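Local coordinates for CalU16 (Micromonospora echinospora, PDB 4FPW), which probably protects its producer against the enediyne calicheamicin as a self-sacrifice resistance protein with an AHA1-type, Bet v 1-like fold, at residues S85-Y88 with P92-E95; W128-D133 with Q167-A172. All coordinates share one frame; numbering follows the deposited sequence.

How the interactions relate
Interaction 1 closes before interaction 2 opens along the chain, and their centres lie about 19 Å apart, yet they touch. Trp86, on strand 81-86, and Trp128, on helix 118-138, bring their indoles together at 3.6 Å from CH2 of Trp86 to CZ2 of Trp128, with the ring planes about 55° apart. His113 of strand 106-115 packs against both rings. Interaction 1 belongs to the curved antiparallel sheet, and interaction 2 to the join between the long helix packed on that sheet and the following helix 161-177. In Bet v 1-like folds the space between sheet and long helix commonly forms a ligand pocket, and may do so here.

Interaction 1: S85-Y88 with P92-E95; sequences SWVY and PDSE
Trp86 and Ser94 set their side chains on the same face of the sheet, and their CB atoms meet at 3.7 Å. The indole does not lie over the serine: with CG anti to the backbone N (chi1 -166°) the ring leads away from segment 92-95, and Ser94 CB approaches it obliquely, 4.2 Å from CD1. Small Ser94 suits a buried position, where it also touches His113 and Thr115, while the broad indole reaches on to His113, which it meets edge-to-face, and to Trp128. The backbones of the two residues form an antiparallel hydrogen-bonded pair: Ser94 N gives a 3.0 Å bond to Trp86 O, and the return bond from Trp86 N to Ser94 O is weak, bent to 123°. This is the turn end of the beta hairpin joining strands 81-86 and 94-103 in the Bet v 1-like sheet. One step inward, Ser85 and Glu95 make a non-hydrogen-bonded pair and place their side chains on the other face, where their polar ends diverge: Ser85 OG bonds to Asp72 N on one adjoining strand, and Glu95 reaches a salt bridge with Arg13. Toward the turn, the Asp93 carboxylate comes up beside Val87, OD1 lying 3.9 Å from Val87 CB. Its charge suits this exposed end, where a water accepts from Tyr88 N at 2.8 Å and donates to Asp93 OD1 at 2.7 Å.

Interaction 2: W128-D133 with Q167-A172; sequences WEMALD and QERGEA
Glu129 begins the contact by lying across the aliphatic part of Arg169, with OE2 3.5 Å from Arg169 CD. The same oxygen forms a salt bridge with Arg169 NE at 3.6 Å, but it sits well out of the guanidinium plane, so charge alone acts and no N-H points at it. Arg8 also pairs with OE2, and Trp173 NE1 bonds to OE1, which gives this buried carboxylate several partners. Next, selenomethionine Met130 bends at chi2 (-64°), bringing SE to 3.5 Å from Arg169 NH1; its flexible chain fits against the arginine and also touches Met162 and Ile165. One turn on from Glu129, Asp133 meets the guanidinium end-on. Arg169 NH2 donates to the syn lone pair of Asp133 OD1 at 3.1 Å, while Arg169 NH1 reaches Asp133 OD2 at 3.2 Å from above the carboxylate plane, the two flat groups being turned 68° apart. The long Arg169 side chain, extended from CG to NE, spans the segment axes, 11.3 Å apart at closest approach, and completes this salt-bridge network. Segment 167-172 of helix 161-177 runs at 130° to segment 128-133 of helix 118-138, which rests through Leu132 on strand 20-29, while Arg8 of strand 7-15 touches Arg169.

Interaction 1: S85-Y88 with P92-E95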
ATOM      1  N   SER A  85       3.259  -5.564  -8.992  1.00 42.78           N
ATOM      2  CA  SER A  85       2.166  -6.540  -9.090  1.00 42.77           C
ATOM      3  C   SER A  85       2.044  -7.187  -7.740  1.00 41.25           C
ATOM      4  O   SER A  85       2.912  -7.035  -6.899  1.00 40.45           O
ATOM      5  CB  SER A  85       2.436  -7.627 -10.158  1.00 44.72           C
ATOM      6  OG  SER A  85       3.453  -8.541  -9.749  1.00 45.36           O
ATOM      7  N   TRP A  86       0.971  -7.926  -7.538  1.00 41.73           N
ATOM      8  CA  TRP A  86       0.659  -8.426  -6.221  1.00 42.86           C
ATOM      9  C   TRP A  86      -0.055  -9.779  -6.343  1.00 45.15           C
ATOM     10  O   TRP A  86      -1.269  -9.836  -6.611  1.00 44.40           O
ATOM     11  CB  TRP A  86      -0.202  -7.394  -5.497  1.00 42.20           C
ATOM     12  CG  TRP A  86      -0.329  -7.622  -4.053  1.00 41.03           C
ATOM     13  CD1 TRP A  86      -1.299  -8.333  -3.419  1.00 42.39           C
ATOM     14  CD2 TRP A  86       0.549  -7.137  -3.040  1.00 41.74           C
ATOM     15  NE1 TRP A  86      -1.073  -8.342  -2.061  1.00 42.45           N
ATOM     16  CE2 TRP A  86       0.054  -7.605  -1.803  1.00 41.90           C
ATOM     17  CE3 TRP A  86       1.714  -6.352  -3.058  1.00 41.69           C
ATOM     18  CZ2 TRP A  86       0.673  -7.312  -0.598  1.00 42.28           C
ATOM     19  CZ3 TRP A  86       2.321  -6.044  -1.861  1.00 42.53           C
ATOM     20  CH2 TRP A  86       1.798  -6.521  -0.639  1.00 43.33           C
ATOM     21  N   VAL A  87       0.706 -10.866  -6.162  1.00 46.45           N
ATOM     22  CA  VAL A  87       0.151 -12.214  -6.325  1.00 47.85           C
ATOM     23  C   VAL A  87      -0.008 -12.917  -4.966  1.00 49.13           C
ATOM     24  O   VAL A  87       0.906 -12.885  -4.139  1.00 47.08           O
ATOM     25  CB  VAL A  87       0.891 -13.077  -7.405  1.00 49.01           C
ATOM     26  CG1 VAL A  87       2.180 -12.435  -7.922  1.00 48.82           C
ATOM     27  CG2 VAL A  87       1.130 -14.509  -6.927  1.00 49.85           C
ATOM     28  N   TYR A  88      -1.193 -13.502  -4.740  1.00 49.36           N
ATOM     29  CA  TYR A  88      -1.502 -14.212  -3.498  1.00 53.10           C
ATOM     30  C   TYR A  88      -2.409 -15.440  -3.730  1.00 56.81           C
ATOM     31  O   TYR A  88      -3.370 -15.403  -4.503  1.00 59.18           O
ATOM     32  CB  TYR A  88      -2.108 -13.266  -2.452  1.00 51.98           C
ATOM     33  CG  TYR A  88      -2.135 -13.833  -1.032  1.00 54.83           C
ATOM     34  CD1 TYR A  88      -0.962 -13.997  -0.302  1.00 55.62           C
ATOM     35  CD2 TYR A  88      -3.343 -14.208  -0.420  1.00 56.78           C
ATOM     36  CE1 TYR A  88      -0.978 -14.518   0.988  1.00 57.68           C
ATOM     37  CE2 TYR A  88      -3.375 -14.719   0.870  1.00 56.88           C
ATOM     38  CZ  TYR A  88      -2.193 -14.872   1.575  1.00 58.91           C
ATOM     39  OH  TYR A  88      -2.229 -15.391   2.855  1.00 59.33           O
ATOM     40  N   PRO A  92      -7.078 -13.284  -7.100  1.00 52.04           N
ATOM     41  CA  PRO A  92      -6.738 -12.749  -8.410  1.00 51.06           C
ATOM     42  C   PRO A  92      -5.565 -11.830  -8.244  1.00 47.86           C
ATOM     43  O   PRO A  92      -5.261 -11.457  -7.126  1.00 46.53           O
ATOM     44  CB  PRO A  92      -7.979 -11.965  -8.825  1.00 51.62           C
ATOM     45  CG  PRO A  92      -8.658 -11.615  -7.550  1.00 52.21           C
ATOM     46  CD  PRO A  92      -8.352 -12.732  -6.598  1.00 52.75           C
ATOM     47  N   ASP A  93      -4.893 -11.512  -9.342  1.00 47.75           N
ATOM     48  CA  ASP A  93      -3.687 -10.711  -9.281  1.00 47.16           C
ATOM     49  C   ASP A  93      -4.126  -9.272  -9.129  1.00 46.82           C
ATOM     50  O   ASP A  93      -5.191  -8.875  -9.602  1.00 47.86           O
ATOM     51  CB  ASP A  93      -2.782 -10.926 -10.514  1.00 47.39           C
ATOM     52  CG  ASP A  93      -1.937 -12.215 -10.420  1.00 48.82           C
ATOM     53  OD1 ASP A  93      -2.307 -13.125  -9.645  1.00 47.81           O
ATOM     54  OD2 ASP A  93      -0.892 -12.314 -11.113  1.00 48.35           O
ATOM     55  N   SER A  94      -3.302  -8.510  -8.432  1.00 46.86           N
ATOM     56  CA  SER A  94      -3.610  -7.144  -8.037  1.00 44.89           C
ATOM     57  C   SER A  94      -2.467  -6.252  -8.450  1.00 43.21           C
ATOM     58  O   SER A  94      -1.470  -6.719  -8.996  1.00 41.15           O
ATOM     59  CB  SER A  94      -3.758  -7.064  -6.520  1.00 45.00           C
ATOM     60  OG  SER A  94      -4.863  -7.805  -6.033  1.00 46.15           O
ATOM     61  N   GLU A  95      -2.606  -4.963  -8.167  1.00 43.53           N
ATOM     62  CA  GLU A  95      -1.560  -3.992  -8.471  1.00 42.84           C
ATOM     63  C   GLU A  95      -1.600  -2.965  -7.373  1.00 43.32           C
ATOM     64  O   GLU A  95      -2.676  -2.581  -6.921  1.00 42.23           O
ATOM     65  CB  GLU A  95      -1.870  -3.344  -9.808  1.00 43.94           C
ATOM     66  CG  GLU A  95      -0.712  -2.784 -10.608  1.00 44.56           C
ATOM     67  CD  GLU A  95      -1.144  -2.537 -12.048  1.00 46.06           C
ATOM     68  OE1 GLU A  95      -1.440  -3.538 -12.741  1.00 46.97           O
ATOM     69  OE2 GLU A  95      -1.223  -1.359 -12.482  1.00 44.60           O
TER
HETATM   70  O   HOH W   1      -2.732 -13.503  -7.020  1.00 45.74           O

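Interaction 2: W128-D133 with Q167-A172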
ATOM      1  N   TRP A 128      -3.398  -2.362   4.455  1.00 40.15           N
ATOM      2  CA  TRP A 128      -2.411  -1.290   4.311  1.00 42.43           C
ATOM      3  C   TRP A 128      -2.492  -0.266   5.424  1.00 43.18           C
ATOM      4  O   TRP A 128      -1.472   0.266   5.858  1.00 44.68           O
ATOM      5  CB  TRP A 128      -2.531  -0.592   2.963  1.00 42.13           C
ATOM      6  CG  TRP A 128      -1.979  -1.436   1.900  1.00 42.86           C
ATOM      7  CD1 TRP A 128      -2.677  -2.103   0.955  1.00 42.48           C
ATOM      8  CD2 TRP A 128      -0.600  -1.769   1.698  1.00 43.37           C
ATOM      9  NE1 TRP A 128      -1.828  -2.813   0.163  1.00 41.96           N
ATOM     10  CE2 TRP A 128      -0.544  -2.624   0.588  1.00 42.82           C
ATOM     11  CE3 TRP A 128       0.594  -1.395   2.328  1.00 44.24           C
ATOM     12  CZ2 TRP A 128       0.663  -3.133   0.085  1.00 42.77           C
ATOM     13  CZ3 TRP A 128       1.798  -1.904   1.833  1.00 43.88           C
ATOM     14  CH2 TRP A 128       1.817  -2.761   0.717  1.00 43.09           C
ATOM     15  N   GLU A 129      -3.699   0.022   5.884  1.00 44.94           N
ATOM     16  CA  GLU A 129      -3.859   1.015   6.943  1.00 44.82           C
ATOM     17  C   GLU A 129      -3.150   0.568   8.201  1.00 45.72           C
ATOM     18  O   GLU A 129      -2.462   1.371   8.829  1.00 46.29           O
ATOM     19  CB  GLU A 129      -5.324   1.265   7.239  1.00 44.44           C
ATOM     20  CG  GLU A 129      -5.926   2.378   6.409  1.00 43.36           C
ATOM     21  CD  GLU A 129      -7.368   2.615   6.781  1.00 43.37           C
ATOM     22  OE1 GLU A 129      -8.247   1.885   6.288  1.00 44.87           O
ATOM     23  OE2 GLU A 129      -7.636   3.504   7.596  1.00 43.59           O
HETATM   24  N   MSE A 130      -3.303  -0.711   8.554  1.00 46.49           N
HETATM   25  CA  MSE A 130      -2.624  -1.284   9.723  1.00 47.53           C
HETATM   26  C   MSE A 130      -1.142  -1.129   9.543  1.00 46.51           C
HETATM   27  O   MSE A 130      -0.419  -0.738  10.464  1.00 47.39           O
HETATM   28  CB  MSE A 130      -2.896  -2.776   9.874  1.00 50.98           C
HETATM   29  CG  MSE A 130      -4.370  -3.132  10.078  1.00 55.15           C
HETATM   30 SE   MSE A 130      -5.097  -2.405  11.777  1.00 60.74          SE
HETATM   31  CE  MSE A 130      -6.908  -2.691  11.170  1.00 56.32           C
ATOM     32  N   ALA A 131      -0.673  -1.433   8.342  1.00 44.20           N
ATOM     33  CA  ALA A 131       0.746  -1.352   8.034  1.00 43.88           C
ATOM     34  C   ALA A 131       1.267   0.081   8.049  1.00 43.39           C
ATOM     35  O   ALA A 131       2.377   0.338   8.531  1.00 43.64           O
ATOM     36  CB  ALA A 131       1.028  -1.988   6.682  1.00 43.70           C
ATOM     37  N   LEU A 132       0.487   1.006   7.498  1.00 42.13           N
ATOM     38  CA  LEU A 132       0.882   2.410   7.495  1.00 42.37           C
ATOM     39  C   LEU A 132       0.944   2.992   8.919  1.00 43.86           C
ATOM     40  O   LEU A 132       1.690   3.939   9.149  1.00 42.84           O
ATOM     41  CB  LEU A 132      -0.020   3.231   6.571  1.00 41.24           C
ATOM     42  CG  LEU A 132       0.266   2.937   5.089  1.00 39.72           C
ATOM     43  CD1 LEU A 132      -0.833   3.490   4.207  1.00 39.12           C
ATOM     44  CD2 LEU A 132       1.627   3.463   4.635  1.00 38.66           C
ATOM     45  N   ASP A 133       0.213   2.403   9.874  1.00 44.00           N
ATOM     46  CA  ASP A 133       0.406   2.752  11.299  1.00 46.13           C
ATOM     47  C   ASP A 133       1.852   2.599  11.698  1.00 46.57           C
ATOM     48  O   ASP A 133       2.414   3.490  12.335  1.00 49.59           O
ATOM     49  CB  ASP A 133      -0.425   1.876  12.245  1.00 46.19           C
ATOM     50  CG  ASP A 133      -1.888   2.213  12.223  1.00 46.59           C
ATOM     51  OD1 ASP A 133      -2.294   3.160  11.511  1.00 48.48           O
ATOM     52  OD2 ASP A 133      -2.649   1.535  12.934  1.00 47.59           O
ATOM     53  N   GLN A 167     -11.855  -3.825  12.611  1.00 49.05           N
ATOM     54  CA  GLN A 167     -13.283  -3.890  12.375  1.00 51.96           C
ATOM     55  C   GLN A 167     -13.944  -2.548  12.009  1.00 51.05           C
ATOM     56  O   GLN A 167     -14.807  -2.510  11.137  1.00 51.31           O
ATOM     57  CB  GLN A 167     -13.915  -4.496  13.612  1.00 55.10           C
ATOM     58  CG  GLN A 167     -15.411  -4.388  13.731  1.00 57.86           C
ATOM     59  CD  GLN A 167     -15.851  -5.133  14.960  1.00 60.83           C
ATOM     60  OE1 GLN A 167     -15.220  -5.009  16.015  1.00 60.59           O
ATOM     61  NE2 GLN A 167     -16.895  -5.959  14.830  1.00 63.20           N
ATOM     62  N   GLU A 168     -13.545  -1.458  12.658  1.00 51.58           N
ATOM     63  CA  GLU A 168     -14.037  -0.122  12.272  1.00 51.42           C
ATOM     64  C   GLU A 168     -13.561   0.193  10.895  1.00 49.39           C
ATOM     65  O   GLU A 168     -14.363   0.527  10.031  1.00 52.90           O
ATOM     66  CB  GLU A 168     -13.538   0.975  13.203  1.00 51.94           C
ATOM     67  CG  GLU A 168     -14.247   0.985  14.532  1.00 54.31           C
ATOM     68  CD  GLU A 168     -13.653   1.981  15.508  1.00 56.44           C
ATOM     69  OE1 GLU A 168     -12.796   2.806  15.115  1.00 54.92           O
ATOM     70  OE2 GLU A 168     -14.043   1.919  16.692  1.00 58.64           O
ATOM     71  N   ARG A 169     -12.253   0.081  10.687  1.00 47.54           N
ATOM     72  CA  ARG A 169     -11.665   0.371   9.384  1.00 45.89           C
ATOM     73  C   ARG A 169     -12.344  -0.449   8.280  1.00 44.39           C
ATOM     74  O   ARG A 169     -12.592   0.055   7.200  1.00 44.46           O
ATOM     75  CB  ARG A 169     -10.142   0.162   9.401  1.00 45.72           C
ATOM     76  CG  ARG A 169      -9.386   1.265  10.141  1.00 45.63           C
ATOM     77  CD  ARG A 169      -7.868   1.072  10.130  1.00 45.01           C
ATOM     78  NE  ARG A 169      -7.144   2.123  10.849  1.00 45.86           N
ATOM     79  CZ  ARG A 169      -5.862   2.077  11.233  1.00 46.75           C
ATOM     80  NH1 ARG A 169      -5.095   1.017  10.983  1.00 47.17           N
ATOM     81  NH2 ARG A 169      -5.331   3.112  11.875  1.00 46.51           N
ATOM     82  N   GLY A 170     -12.680  -1.696   8.557  1.00 44.92           N
ATOM     83  CA  GLY A 170     -13.429  -2.500   7.597  1.00 45.71           C
ATOM     84  C   GLY A 170     -14.800  -1.932   7.270  1.00 47.42           C
ATOM     85  O   GLY A 170     -15.221  -1.937   6.116  1.00 47.99           O
ATOM     86  N   GLU A 171     -15.510  -1.447   8.287  1.00 50.03           N
ATOM     87  CA  GLU A 171     -16.812  -0.793   8.068  1.00 51.20           C
ATOM     88  C   GLU A 171     -16.689   0.450   7.166  1.00 50.52           C
ATOM     89  O   GLU A 171     -17.531   0.684   6.295  1.00 52.29           O
ATOM     90  CB  GLU A 171     -17.466  -0.420   9.400  1.00 53.19           C
ATOM     91  CG  GLU A 171     -18.141  -1.587  10.103  1.00 54.69           C
ATOM     92  CD  GLU A 171     -18.417  -1.310  11.570  1.00 57.27           C
ATOM     93  OE1 GLU A 171     -18.439  -0.122  11.972  1.00 59.32           O
ATOM     94  OE2 GLU A 171     -18.613  -2.286  12.325  1.00 58.04           O
ATOM     95  N   ALA A 172     -15.629   1.224   7.359  1.00 48.59           N
ATOM     96  CA  ALA A 172     -15.374   2.393   6.519  1.00 49.09           C
ATOM     97  C   ALA A 172     -15.164   2.049   5.048  1.00 48.46           C
ATOM     98  O   ALA A 172     -15.785   2.654   4.172  1.00 51.93           O
ATOM     99  CB  ALA A 172     -14.176   3.165   7.047  1.00 48.76           C
TER